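Local coordinates for autoinducer 2-binding protein LsrB (PDB 6DSP) that binds the quorum-sensing signal autoinducer-2, held as a cyclic tetrahydroxytetrahydrofuran between the two lobes of a periplasmic binding protein fold, at residues Val106-Asp110 against Arg118-Gln124. Sequence-based numbering, arbitrary orientation.
Sequences VTTWD and RKVMVSQ. With PAV ((2R,4S)-2-methyl-2,3,3,4-tetrahydroxytetrahydrofuran), chain C.
Asp110 OD1 is gripped from two directions: the ligand hydroxyl O3 of PAV donates to it at 2.6 Å, and Gln124 NE2 reaches it on its anti side at 2.9 Å. Carboxylate and amide planes are nearly parallel, 11° apart, but offset, and the N-H meets Asp110 OD1 at a bent 134°. Meanwhile OD2 of Asp110 receives PAV O4 and is also bonded to Ser85, so the carboxylate takes two hydroxyls of the same ligand, one on each oxygen. A chi1 of 179° turns the carboxylate of Asp110 away from its own backbone N and into the pocket. Gln124 is itself positioned by Gln276, which donates to its OE1.

Behind this pair, strands 105-109 and 120-123 run parallel in the central sheet of one lobe, a Rossmann-like arrangement in which ligand-binding residues follow the C-terminal ends of strands. Thr108 is the hub of the pairing: its N donates to Val120 O and its O accepts from Val122 N, both at 2.9 Å. Asp110 N then donates to Val122 O at 3.1 Å, tying the loop just past the strand to its neighbour. On the face shared by Thr108 and Met121, the two side chains cross at about a right angle, Met121 SD lying 3.2 Å from Thr108 OG1, whose hydrogen-bond partner is Asp112. A bend at chi2 brings Met121 CE against the Asp110 backbone, 3.5 Å from Asp110 N. Water 1 joins Asp110 O to Ser123 OG. The worked example is of recognition built at the C-terminal ends of neighbouring parallel strands: backbone and amide bonds fix a carboxylate that reads two adjacent ligand hydroxyls, and their donation probably helps stabilise its negative charge.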
loop_
_atom_site.group_PDB
_atom_site.type_symbol
_atom_site.label_atom_id
_atom_site.label_comp_id
_atom_site.label_asym_id
_atom_site.label_seq_id
_atom_site.Cartn_x
_atom_site.Cartn_y
_atom_site.Cartn_z
ATOM N N VAL A 106 -9.663 -9.233 -15.041
ATOM C CA VAL A 106 -9.561 -8.489 -13.786
ATOM C C VAL A 106 -8.300 -8.910 -13.035
ATOM O O VAL A 106 -8.115 -10.101 -12.736
ATOM C CB VAL A 106 -10.810 -8.677 -12.906
ATOM C CG1 VAL A 106 -10.653 -7.946 -11.584
ATOM C CG2 VAL A 106 -12.092 -8.210 -13.659
ATOM N N THR A 107 -7.447 -7.937 -12.730
ATOM C CA THR A 107 -6.292 -8.153 -11.861
ATOM C C THR A 107 -6.290 -7.079 -10.783
ATOM O O THR A 107 -6.962 -6.041 -10.905
ATOM C CB THR A 107 -4.943 -8.083 -12.621
ATOM O OG1 THR A 107 -4.753 -6.774 -13.172
ATOM C CG2 THR A 107 -4.842 -9.156 -13.727
ATOM N N THR A 108 -5.473 -7.285 -9.744
ATOM C CA THR A 108 -5.331 -6.292 -8.693
ATOM C C THR A 108 -3.859 -5.976 -8.447
ATOM O O THR A 108 -2.962 -6.724 -8.842
ATOM C CB THR A 108 -6.002 -6.737 -7.388
ATOM O OG1 THR A 108 -5.587 -8.081 -7.125
ATOM C CG2 THR A 108 -7.527 -6.700 -7.524
ATOM N N TRP A 109 -3.617 -4.868 -7.755
ATOM C CA TRP A 109 -2.292 -4.531 -7.269
ATOM C C TRP A 109 -2.488 -3.753 -5.985
ATOM O O TRP A 109 -3.542 -3.124 -5.806
ATOM C CB TRP A 109 -1.535 -3.705 -8.336
ATOM C CG TRP A 109 -2.064 -2.293 -8.495
ATOM C CD1 TRP A 109 -3.297 -1.919 -8.997
ATOM C CD2 TRP A 109 -1.427 -1.092 -8.068
ATOM N NE1 TRP A 109 -3.439 -0.533 -8.910
ATOM C CE2 TRP A 109 -2.315 -0.007 -8.326
ATOM C CE3 TRP A 109 -0.191 -0.820 -7.482
ATOM C CZ2 TRP A 109 -1.990 1.320 -8.021
ATOM C CZ3 TRP A 109 0.136 0.514 -7.184
ATOM C CH2 TRP A 109 -0.764 1.566 -7.477
ATOM N N ASP A 110 -1.470 -3.770 -5.112
ATOM C CA ASP A 110 -1.419 -2.914 -3.919
ATOM C C ASP A 110 -2.382 -3.373 -2.829
ATOM O O ASP A 110 -1.935 -3.875 -1.790
ATOM C CB ASP A 110 -1.591 -1.439 -4.312
ATOM C CG ASP A 110 -1.576 -0.510 -3.123
ATOM O OD1 ASP A 110 -0.661 -0.665 -2.276
ATOM O OD2 ASP A 110 -2.435 0.419 -3.070
ATOM N N ARG A 118 -10.775 -11.916 -8.967
ATOM C CA ARG A 118 -9.665 -11.419 -9.773
ATOM C C ARG A 118 -8.716 -12.579 -10.065
ATOM O O ARG A 118 -8.705 -13.594 -9.356
ATOM C CB ARG A 118 -8.923 -10.280 -9.052
ATOM C CG ARG A 118 -8.375 -10.629 -7.595
ATOM C CD ARG A 118 -7.043 -11.269 -7.698
ATOM N NE ARG A 118 -6.468 -11.499 -6.360
ATOM C CZ ARG A 118 -5.956 -12.672 -6.002
ATOM N NH1 ARG A 118 -5.961 -13.709 -6.850
ATOM N NH2 ARG A 118 -5.396 -12.778 -4.822
ATOM N N LYS A 119 -7.897 -12.417 -11.101
ATOM C CA LYS A 119 -6.987 -13.474 -11.535
ATOM C C LYS A 119 -5.652 -13.417 -10.802
ATOM O O LYS A 119 -5.296 -14.349 -10.093
ATOM C CB LYS A 119 -6.819 -13.491 -13.071
ATOM C CG LYS A 119 -8.154 -13.602 -13.847
ATOM C CD LYS A 119 -9.144 -14.545 -13.171
ATOM C CE LYS A 119 -8.700 -15.986 -13.186
ATOM N NZ LYS A 119 -9.681 -16.926 -12.453
ATOM N N VAL A 120 -4.936 -12.325 -10.921
ATOM C CA VAL A 120 -3.640 -12.173 -10.286
ATOM C C VAL A 120 -3.647 -10.874 -9.492
ATOM O O VAL A 120 -4.190 -9.850 -9.940
ATOM C CB VAL A 120 -2.520 -12.115 -11.342
ATOM C CG1 VAL A 120 -1.168 -11.754 -10.716
ATOM C CG2 VAL A 120 -2.415 -13.459 -12.059
ATOM N N MET A 121 -3.041 -10.918 -8.317
ATOM C CA MET A 121 -2.735 -9.755 -7.478
ATOM C C MET A 121 -1.224 -9.524 -7.484
ATOM O O MET A 121 -0.477 -10.480 -7.275
ATOM C CB MET A 121 -3.176 -10.073 -6.050
ATOM C CG MET A 121 -2.622 -9.157 -4.967
ATOM S SD MET A 121 -3.252 -7.469 -5.060
ATOM C CE MET A 121 -2.343 -6.807 -3.677
ATOM N N VAL A 122 -0.769 -8.292 -7.773
ATOM C CA VAL A 122 0.641 -7.929 -7.634
ATOM C C VAL A 122 0.836 -7.178 -6.329
ATOM O O VAL A 122 0.411 -6.022 -6.170
ATOM C CB VAL A 122 1.184 -7.138 -8.832
ATOM C CG1 VAL A 122 2.647 -6.817 -8.593
ATOM C CG2 VAL A 122 1.024 -7.984 -10.100
ATOM N N SER A 123 1.464 -7.860 -5.367
ATOM C CA SER A 123 1.558 -7.358 -4.005
ATOM C C SER A 123 2.988 -6.971 -3.636
ATOM O O SER A 123 3.951 -7.679 -3.967
ATOM C CB SER A 123 1.067 -8.430 -3.029
ATOM O OG SER A 123 1.235 -7.994 -1.690
ATOM N N GLN A 124 3.101 -5.893 -2.861
ATOM C CA GLN A 124 4.363 -5.392 -2.362
ATOM C C GLN A 124 4.981 -6.261 -1.263
ATOM O O GLN A 124 6.150 -6.041 -0.921
ATOM C CB GLN A 124 4.185 -3.964 -1.821
ATOM C CG GLN A 124 3.064 -3.776 -0.781
ATOM C CD GLN A 124 1.717 -3.383 -1.379
ATOM O OE1 GLN A 124 1.276 -3.976 -2.371
ATOM N NE2 GLN A 124 1.025 -2.450 -0.750
HETATM O O2 PAV C . 0.641 2.275 2.438
HETATM C C2 PAV C . 0.231 2.560 1.084
HETATM C C1 PAV C . 1.382 3.119 0.218
HETATM O O5 PAV C . -0.696 3.772 1.236
HETATM C C5 PAV C . -1.533 3.768 0.162
HETATM C C4 PAV C . -1.331 2.436 -0.585
HETATM O O4 PAV C . -2.588 1.867 -0.939
HETATM C C3 PAV C . -0.529 1.626 0.439
HETATM O O3 PAV C . 0.290 0.691 -0.208
HETATM O O13 PAV C . -1.401 1.001 1.354
HETATM O O HOH W 1 -0.801 -6.279 -0.798
#